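Local structure of malate dehydrogenase (Porphyromonas gingivalis, 3FI9) at residues V267-T279 with R300-R314. The protein probably interconverts malate and oxaloacetate with NAD as the hydride carrier. Residues are numbered along the deposited sequence; the frame is centred on the assembly and turned at random.
Sequences VPGFEHIMMAMET and RAALKESYSHLAKLR
In the C-terminal domain of this lactate/malate dehydrogenase fold, helix 297-319 packs against strand 273-277 and the type II turn Val267-Phe270 before it, and Tyr307 stands at the middle of the joint. CG of Tyr307 lies anti to the backbone N (chi1 170°), which directs the ring in among residues 269-273. Phe270 CA sits over one face of the Tyr307 ring, 3.9 Å from the centroid of that ring in a CH-pi contact, and the Phe270 ring turns its edge to the Tyr307 face in an offset edge-to-face pair, planes 87° apart. At the rim, Ile273 CG2 meets Tyr307 CE1 at 3.7 Å. The hydroxyl OH of Tyr307 gives a 2.7 Å hydrogen bond to Glu271 O, in the carbonyl plane on a lone pair, which pins the far end of the ring. Two more backbone carbonyls are gripped by long helix side chains: Lys304 NZ bonds Gly269 O at 2.7 Å, while Arg314 NH1 reaches His272 O at 2.9 Å, the oxygen in the guanidinium plane but the nitrogen above the carbonyl plane. The Arg314 bond falls on the G1 beta bulge in which His272 and Ile273 both face Val265 of strand 261-267. Further along, the layer is apolar: Ile273 CD1 lies against Leu310 CB, Met275 CG touches Leu310 CD1 at 3.5 Å, and Met277 CE meets Leu303 CD2 at 4.0 Å. Leu310 is about 7 Å, side chain to side chain, from His182, the predicted proton acceptor. A C-terminal helix packed obliquely antiparallel to a bulged strand thus forms alpha/beta packing close to the predicted active site of this dehydrogenase.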
ATOM      1  N   VAL A 267       3.016 -36.194   9.407  1.00 22.88           N
ATOM      2  CA  VAL A 267       4.060 -36.977  10.065  1.00 24.42           C
ATOM      3  C   VAL A 267       3.471 -37.632  11.296  1.00 24.84           C
ATOM      4  O   VAL A 267       2.388 -37.269  11.749  1.00 23.23           O
ATOM      5  CB  VAL A 267       5.237 -36.098  10.469  1.00 25.22           C
ATOM      6  CG1 VAL A 267       5.798 -35.362   9.240  1.00 24.97           C
ATOM      7  CG2 VAL A 267       4.784 -35.078  11.540  1.00 24.97           C
ATOM      8  N   PRO A 268       4.176 -38.623  11.853  1.00 25.67           N
ATOM      9  CA  PRO A 268       3.569 -39.251  13.031  1.00 25.25           C
ATOM     10  C   PRO A 268       3.208 -38.206  14.079  1.00 24.33           C
ATOM     11  O   PRO A 268       4.012 -37.322  14.345  1.00 24.50           O
ATOM     12  CB  PRO A 268       4.702 -40.162  13.545  1.00 25.78           C
ATOM     13  CG  PRO A 268       5.479 -40.517  12.282  1.00 26.36           C
ATOM     14  CD  PRO A 268       5.459 -39.249  11.463  1.00 25.77           C
ATOM     15  N   GLY A 269       2.016 -38.290  14.661  1.00 23.72           N
ATOM     16  CA  GLY A 269       1.571 -37.342  15.702  1.00 22.94           C
ATOM     17  C   GLY A 269       0.869 -36.107  15.161  1.00 22.41           C
ATOM     18  O   GLY A 269       0.085 -35.457  15.858  1.00 22.67           O
ATOM     19  N   PHE A 270       1.131 -35.791  13.898  1.00 20.91           N
ATOM     20  CA  PHE A 270       0.508 -34.624  13.245  1.00 20.44           C
ATOM     21  C   PHE A 270       0.104 -35.005  11.798  1.00 19.72           C
ATOM     22  O   PHE A 270       0.710 -34.575  10.843  1.00 17.68           O
ATOM     23  CB  PHE A 270       1.539 -33.493  13.242  1.00 18.84           C
ATOM     24  CG  PHE A 270       1.915 -33.037  14.627  1.00 19.31           C
ATOM     25  CD1 PHE A 270       1.106 -32.142  15.309  1.00 19.16           C
ATOM     26  CD2 PHE A 270       3.059 -33.536  15.264  1.00 20.49           C
ATOM     27  CE1 PHE A 270       1.449 -31.718  16.597  1.00 21.29           C
ATOM     28  CE2 PHE A 270       3.415 -33.105  16.581  1.00 20.81           C
ATOM     29  CZ  PHE A 270       2.606 -32.205  17.228  1.00 20.14           C
ATOM     30  N   GLU A 271      -0.896 -35.869  11.651  1.00 19.97           N
ATOM     31  CA  GLU A 271      -1.140 -36.470  10.348  1.00 20.40           C
ATOM     32  C   GLU A 271      -2.097 -35.643   9.512  1.00 20.29           C
ATOM     33  O   GLU A 271      -3.063 -35.106  10.054  1.00 19.74           O
ATOM     34  CB  GLU A 271      -1.722 -37.876  10.568  1.00 21.65           C
ATOM     35  CG  GLU A 271      -0.775 -38.790  11.371  1.00 22.97           C
ATOM     36  CD  GLU A 271      -0.936 -38.704  12.888  1.00 27.68           C
ATOM     37  OE1 GLU A 271      -1.696 -37.832  13.426  1.00 27.39           O
ATOM     38  OE2 GLU A 271      -0.258 -39.528  13.562  1.00 29.62           O
ATOM     39  N   HIS A 272      -1.857 -35.564   8.195  1.00 20.16           N
ATOM     40  CA  HIS A 272      -2.922 -35.112   7.247  1.00 19.51           C
ATOM     41  C   HIS A 272      -3.548 -33.785   7.593  1.00 19.00           C
ATOM     42  O   HIS A 272      -4.759 -33.694   7.854  1.00 18.42           O
ATOM     43  CB  HIS A 272      -4.035 -36.164   7.167  1.00 19.79           C
ATOM     44  CG  HIS A 272      -3.551 -37.492   6.699  1.00 21.29           C
ATOM     45  ND1 HIS A 272      -3.596 -38.626   7.488  1.00 24.99           N
ATOM     46  CD2 HIS A 272      -2.941 -37.855   5.547  1.00 21.80           C
ATOM     47  CE1 HIS A 272      -3.052 -39.638   6.833  1.00 22.45           C
ATOM     48  NE2 HIS A 272      -2.648 -39.201   5.653  1.00 24.47           N
ATOM     49  N   ILE A 273      -2.729 -32.731   7.605  1.00 18.91           N
ATOM     50  CA  ILE A 273      -3.233 -31.454   8.095  1.00 18.48           C
ATOM     51  C   ILE A 273      -2.499 -30.303   7.463  1.00 17.99           C
ATOM     52  O   ILE A 273      -1.423 -30.499   6.861  1.00 18.77           O
ATOM     53  CB  ILE A 273      -3.069 -31.387   9.663  1.00 18.58           C
ATOM     54  CG1 ILE A 273      -4.000 -30.349  10.265  1.00 19.42           C
ATOM     55  CG2 ILE A 273      -1.585 -31.163  10.055  1.00 17.57           C
ATOM     56  CD1 ILE A 273      -5.484 -30.819  10.250  1.00 17.92           C
ATOM     57  N   MET A 274      -3.050 -29.096   7.574  1.00 19.12           N
ATOM     58  CA  MET A 274      -2.251 -27.875   7.225  1.00 20.93           C
ATOM     59  C   MET A 274      -2.117 -27.074   8.519  1.00 20.08           C
ATOM     60  O   MET A 274      -3.141 -26.800   9.165  1.00 18.54           O
ATOM     61  CB  MET A 274      -3.010 -26.969   6.259  1.00 20.46           C
ATOM     62  CG  MET A 274      -3.489 -27.611   4.981  1.00 25.18           C
ATOM     63  SD  MET A 274      -2.190 -27.472   3.701  1.00 28.93           S
ATOM     64  CE  MET A 274      -2.105 -25.664   3.647  1.00  8.91           C
ATOM     65  N   MET A 275      -0.887 -26.687   8.862  1.00 17.85           N
ATOM     66  CA  MET A 275      -0.584 -25.964  10.104  1.00 18.00           C
ATOM     67  C   MET A 275       0.452 -24.890   9.815  1.00 16.92           C
ATOM     68  O   MET A 275       1.263 -25.084   8.926  1.00 18.21           O
ATOM     69  CB  MET A 275       0.075 -26.914  11.136  1.00 17.84           C
ATOM     70  CG  MET A 275      -0.909 -27.691  11.950  1.00 19.94           C
ATOM     71  SD  MET A 275      -0.129 -28.477  13.360  1.00 15.79           S
ATOM     72  CE  MET A 275       1.130 -29.381  12.564  1.00 16.04           C
ATOM     73  N   ALA A 276       0.457 -23.811  10.615  1.00 16.84           N
ATOM     74  CA  ALA A 276       1.565 -22.853  10.669  1.00 16.92           C
ATOM     75  C   ALA A 276       2.784 -23.590  11.211  1.00 17.30           C
ATOM     76  O   ALA A 276       2.695 -24.250  12.258  1.00 16.69           O
ATOM     77  CB  ALA A 276       1.221 -21.639  11.604  1.00 16.62           C
ATOM     78  N   MET A 277       3.887 -23.508  10.474  1.00 17.68           N
ATOM     79  CA  MET A 277       5.078 -24.289  10.745  1.00 18.01           C
ATOM     80  C   MET A 277       6.325 -23.434  10.582  1.00 18.26           C
ATOM     81  O   MET A 277       6.257 -22.311  10.094  1.00 17.51           O
ATOM     82  CB  MET A 277       5.142 -25.497   9.795  1.00 17.74           C
ATOM     83  CG  MET A 277       4.177 -26.640  10.141  1.00 19.02           C
ATOM     84  SD  MET A 277       4.884 -27.796  11.419  1.00 15.72           S
ATOM     85  CE  MET A 277       4.683 -26.838  12.874  1.00 20.35           C
ATOM     86  N   GLU A 278       7.470 -23.974  10.966  1.00 19.83           N
ATOM     87  CA  GLU A 278       8.747 -23.301  10.676  1.00 20.56           C
ATOM     88  C   GLU A 278       9.166 -23.605   9.254  1.00 22.14           C
ATOM     89  O   GLU A 278       9.840 -24.609   8.976  1.00 22.54           O
ATOM     90  CB  GLU A 278       9.833 -23.708  11.665  1.00 20.52           C
ATOM     91  CG  GLU A 278      11.144 -22.931  11.531  1.00 23.08           C
ATOM     92  CD  GLU A 278      10.996 -21.440  11.807  1.00 29.36           C
ATOM     93  OE1 GLU A 278      10.041 -21.021  12.495  1.00 30.45           O
ATOM     94  OE2 GLU A 278      11.860 -20.670  11.353  1.00 33.98           O
ATOM     95  N   THR A 279       8.797 -22.698   8.359  1.00 22.67           N
ATOM     96  CA  THR A 279       8.868 -22.950   6.941  1.00 23.09           C
ATOM     97  C   THR A 279       9.909 -22.070   6.292  1.00 23.74           C
ATOM     98  O   THR A 279      10.263 -21.015   6.827  1.00 24.00           O
ATOM     99  CB  THR A 279       7.513 -22.611   6.286  1.00 23.35           C
ATOM    100  OG1 THR A 279       6.923 -21.459   6.942  1.00 20.72           O
ATOM    101  CG2 THR A 279       6.577 -23.781   6.389  1.00 22.00           C
ATOM    102  N   ARG A 300       5.725 -28.525  22.277  1.00 19.13           N
ATOM    103  CA  ARG A 300       5.202 -29.528  21.322  1.00 19.55           C
ATOM    104  C   ARG A 300       3.850 -30.085  21.779  1.00 19.32           C
ATOM    105  O   ARG A 300       2.967 -30.393  20.957  1.00 19.20           O
ATOM    106  CB  ARG A 300       6.226 -30.638  21.075  1.00 20.83           C
ATOM    107  CG  ARG A 300       7.420 -30.106  20.267  1.00 19.35           C
ATOM    108  CD  ARG A 300       8.325 -31.217  19.815  1.00 22.96           C
ATOM    109  NE  ARG A 300       9.011 -31.907  20.908  1.00 21.11           N
ATOM    110  CZ  ARG A 300      10.130 -31.502  21.488  1.00 23.67           C
ATOM    111  NH1 ARG A 300      10.734 -30.376  21.105  1.00 27.45           N
ATOM    112  NH2 ARG A 300      10.666 -32.247  22.449  1.00 23.39           N
ATOM    113  N   ALA A 301       3.656 -30.172  23.093  1.00 18.81           N
ATOM    114  CA  ALA A 301       2.333 -30.627  23.597  1.00 18.96           C
ATOM    115  C   ALA A 301       1.251 -29.591  23.346  1.00 18.57           C
ATOM    116  O   ALA A 301       0.075 -29.918  23.106  1.00 18.63           O
ATOM    117  CB  ALA A 301       2.426 -31.005  25.090  1.00 18.13           C
ATOM    118  N   ALA A 302       1.619 -28.318  23.441  1.00 17.39           N
ATOM    119  CA  ALA A 302       0.671 -27.266  23.138  1.00 18.09           C
ATOM    120  C   ALA A 302       0.327 -27.321  21.645  1.00 17.38           C
ATOM    121  O   ALA A 302      -0.833 -27.147  21.258  1.00 19.15           O
ATOM    122  CB  ALA A 302       1.278 -25.874  23.514  1.00 17.51           C
ATOM    123  N   LEU A 303       1.346 -27.568  20.826  1.00 18.23           N
ATOM    124  CA  LEU A 303       1.191 -27.741  19.369  1.00 18.67           C
ATOM    125  C   LEU A 303       0.257 -28.931  19.044  1.00 18.76           C
ATOM    126  O   LEU A 303      -0.588 -28.849  18.149  1.00 18.72           O
ATOM    127  CB  LEU A 303       2.555 -27.931  18.701  1.00 19.39           C
ATOM    128  CG  LEU A 303       2.568 -27.996  17.162  1.00 20.60           C
ATOM    129  CD1 LEU A 303       1.989 -26.716  16.569  1.00 23.66           C
ATOM    130  CD2 LEU A 303       3.956 -28.234  16.576  1.00 22.22           C
ATOM    131  N   LYS A 304       0.400 -30.015  19.792  1.00 19.25           N
ATOM    132  CA  LYS A 304      -0.481 -31.183  19.634  1.00 21.47           C
ATOM    133  C   LYS A 304      -1.933 -30.816  19.963  1.00 22.28           C
ATOM    134  O   LYS A 304      -2.856 -31.218  19.258  1.00 22.76           O
ATOM    135  CB  LYS A 304       0.023 -32.333  20.527  1.00 21.60           C
ATOM    136  CG  LYS A 304      -0.818 -33.607  20.497  1.00 23.32           C
ATOM    137  CD  LYS A 304      -1.079 -34.074  19.051  1.00 24.79           C
ATOM    138  CE  LYS A 304      -1.696 -35.490  19.037  1.00 29.11           C
ATOM    139  NZ  LYS A 304      -1.900 -36.034  17.657  1.00 26.48           N
ATOM    140  N   GLU A 305      -2.136 -30.028  21.023  1.00 23.80           N
ATOM    141  CA  GLU A 305      -3.453 -29.499  21.360  1.00 24.11           C
ATOM    142  C   GLU A 305      -4.084 -28.720  20.189  1.00 23.70           C
ATOM    143  O   GLU A 305      -5.252 -28.915  19.849  1.00 22.14           O
ATOM    144  CB  GLU A 305      -3.302 -28.501  22.517  1.00 26.15           C
ATOM    145  CG  GLU A 305      -3.223 -29.085  23.877  1.00 30.42           C
ATOM    146  CD  GLU A 305      -4.605 -29.185  24.510  1.00 39.57           C
ATOM    147  OE1 GLU A 305      -5.245 -30.250  24.350  1.00 43.66           O
ATOM    148  OE2 GLU A 305      -5.041 -28.213  25.186  1.00 41.64           O
ATOM    149  N   SER A 306      -3.324 -27.778  19.633  1.00 20.89           N
ATOM    150  CA  SER A 306      -3.749 -27.030  18.453  1.00 21.09           C
ATOM    151  C   SER A 306      -4.038 -28.014  17.278  1.00 20.26           C
ATOM    152  O   SER A 306      -5.105 -27.939  16.597  1.00 19.66           O
ATOM    153  CB  SER A 306      -2.649 -26.008  18.100  1.00 20.71           C
ATOM    154  OG  SER A 306      -2.967 -25.262  16.953  1.00 24.35           O
ATOM    155  N   TYR A 307      -3.130 -28.961  17.081  1.00 19.70           N
ATOM    156  CA  TYR A 307      -3.317 -29.993  16.046  1.00 19.88           C
ATOM    157  C   TYR A 307      -4.703 -30.666  16.230  1.00 20.57           C
ATOM    158  O   TYR A 307      -5.455 -30.802  15.271  1.00 21.13           O
ATOM    159  CB  TYR A 307      -2.189 -31.043  16.008  1.00 19.85           C
ATOM    160  CG  TYR A 307      -2.570 -32.201  15.095  1.00 20.76           C
ATOM    161  CD1 TYR A 307      -2.344 -32.143  13.717  1.00 22.45           C
ATOM    162  CD2 TYR A 307      -3.268 -33.303  15.606  1.00 22.85           C
ATOM    163  CE1 TYR A 307      -2.776 -33.198  12.869  1.00 19.83           C
ATOM    164  CE2 TYR A 307      -3.710 -34.335  14.783  1.00 21.66           C
ATOM    165  CZ  TYR A 307      -3.446 -34.281  13.426  1.00 20.81           C
ATOM    166  OH  TYR A 307      -3.904 -35.318  12.640  1.00 20.06           O
ATOM    167  N   SER A 308      -5.057 -31.049  17.456  1.00 20.44           N
ATOM    168  CA  SER A 308      -6.322 -31.769  17.698  1.00 21.12           C
ATOM    169  C   SER A 308      -7.565 -30.971  17.310  1.00 21.66           C
ATOM    170  O   SER A 308      -8.568 -31.535  16.820  1.00 21.22           O
ATOM    171  CB  SER A 308      -6.410 -32.228  19.160  1.00 20.90           C
ATOM    172  OG  SER A 308      -5.279 -33.067  19.453  1.00 25.34           O
ATOM    173  N   HIS A 309      -7.536 -29.666  17.545  1.00 21.81           N
ATOM    174  CA  HIS A 309      -8.661 -28.835  17.136  1.00 22.47           C
ATOM    175  C   HIS A 309      -8.720 -28.735  15.608  1.00 22.96           C
ATOM    176  O   HIS A 309      -9.815 -28.745  15.006  1.00 22.89           O
ATOM    177  CB  HIS A 309      -8.529 -27.443  17.741  1.00 24.16           C
ATOM    178  CG  HIS A 309      -9.689 -26.553  17.460  1.00 28.85           C
ATOM    179  ND1 HIS A 309      -9.887 -25.951  16.236  1.00 32.29           N
ATOM    180  CD2 HIS A 309     -10.716 -26.149  18.252  1.00 33.46           C
ATOM    181  CE1 HIS A 309     -10.988 -25.218  16.280  1.00 35.33           C
ATOM    182  NE2 HIS A 309     -11.507 -25.315  17.492  1.00 35.92           N
ATOM    183  N   LEU A 310      -7.551 -28.638  14.973  1.00 21.12           N
ATOM    184  CA  LEU A 310      -7.514 -28.526  13.512  1.00 21.64           C
ATOM    185  C   LEU A 310      -8.052 -29.805  12.849  1.00 21.42           C
ATOM    186  O   LEU A 310      -8.784 -29.743  11.850  1.00 19.96           O
ATOM    187  CB  LEU A 310      -6.085 -28.258  13.015  1.00 21.31           C
ATOM    188  CG  LEU A 310      -5.531 -26.887  13.456  1.00 23.33           C
ATOM    189  CD1 LEU A 310      -4.123 -26.657  12.878  1.00 23.74           C
ATOM    190  CD2 LEU A 310      -6.463 -25.767  13.039  1.00 25.57           C
ATOM    191  N   ALA A 311      -7.668 -30.942  13.421  1.00 20.95           N
ATOM    192  CA  ALA A 311      -8.067 -32.260  12.948  1.00 21.86           C
ATOM    193  C   ALA A 311      -9.569 -32.455  13.092  1.00 22.67           C
ATOM    194  O   ALA A 311     -10.226 -33.010  12.207  1.00 22.81           O
ATOM    195  CB  ALA A 311      -7.289 -33.351  13.715  1.00 21.56           C
ATOM    196  N   LYS A 312     -10.148 -31.953  14.170  1.00 23.51           N
ATOM    197  CA  LYS A 312     -11.605 -31.976  14.256  1.00 24.59           C
ATOM    198  C   LYS A 312     -12.312 -31.165  13.173  1.00 24.92           C
ATOM    199  O   LYS A 312     -13.342 -31.609  12.632  1.00 23.13           O
ATOM    200  CB  LYS A 312     -12.096 -31.563  15.639  1.00 26.21           C
ATOM    201  CG  LYS A 312     -11.834 -32.668  16.650  1.00 29.46           C
ATOM    202  CD  LYS A 312     -12.108 -32.186  18.060  1.00 35.63           C
ATOM    203  CE  LYS A 312     -13.432 -31.481  18.141  1.00 37.78           C
ATOM    204  NZ  LYS A 312     -13.921 -31.517  19.558  1.00 43.88           N
ATOM    205  N   LEU A 313     -11.770 -29.997  12.833  1.00 23.94           N
ATOM    206  CA  LEU A 313     -12.375 -29.169  11.783  1.00 24.18           C
ATOM    207  C   LEU A 313     -12.212 -29.842  10.403  1.00 23.71           C
ATOM    208  O   LEU A 313     -13.140 -29.853   9.597  1.00 23.35           O
ATOM    209  CB  LEU A 313     -11.741 -27.759  11.747  1.00 24.22           C
ATOM    210  CG  LEU A 313     -12.600 -26.675  11.085  1.00 27.80           C
ATOM    211  CD1 LEU A 313     -13.928 -26.519  11.862  1.00 26.87           C
ATOM    212  CD2 LEU A 313     -11.873 -25.347  10.995  1.00 27.95           C
ATOM    213  N   ARG A 314     -11.031 -30.392  10.143  1.00 22.33           N
ATOM    214  CA  ARG A 314     -10.804 -31.153   8.922  1.00 22.94           C
ATOM    215  C   ARG A 314     -11.862 -32.248   8.772  1.00 24.26           C
ATOM    216  O   ARG A 314     -12.423 -32.414   7.699  1.00 24.29           O
ATOM    217  CB  ARG A 314      -9.430 -31.792   8.929  1.00 22.47           C
ATOM    218  CG  ARG A 314      -9.133 -32.717   7.757  1.00 22.06           C
ATOM    219  CD  ARG A 314      -8.011 -33.700   8.167  1.00 23.87           C
ATOM    220  NE  ARG A 314      -8.423 -34.564   9.286  1.00 22.69           N
ATOM    221  CZ  ARG A 314      -7.576 -35.173  10.115  1.00 21.98           C
ATOM    222  NH1 ARG A 314      -6.284 -35.025   9.945  1.00 22.69           N
ATOM    223  NH2 ARG A 314      -8.022 -35.942  11.112  1.00 18.97           N
TER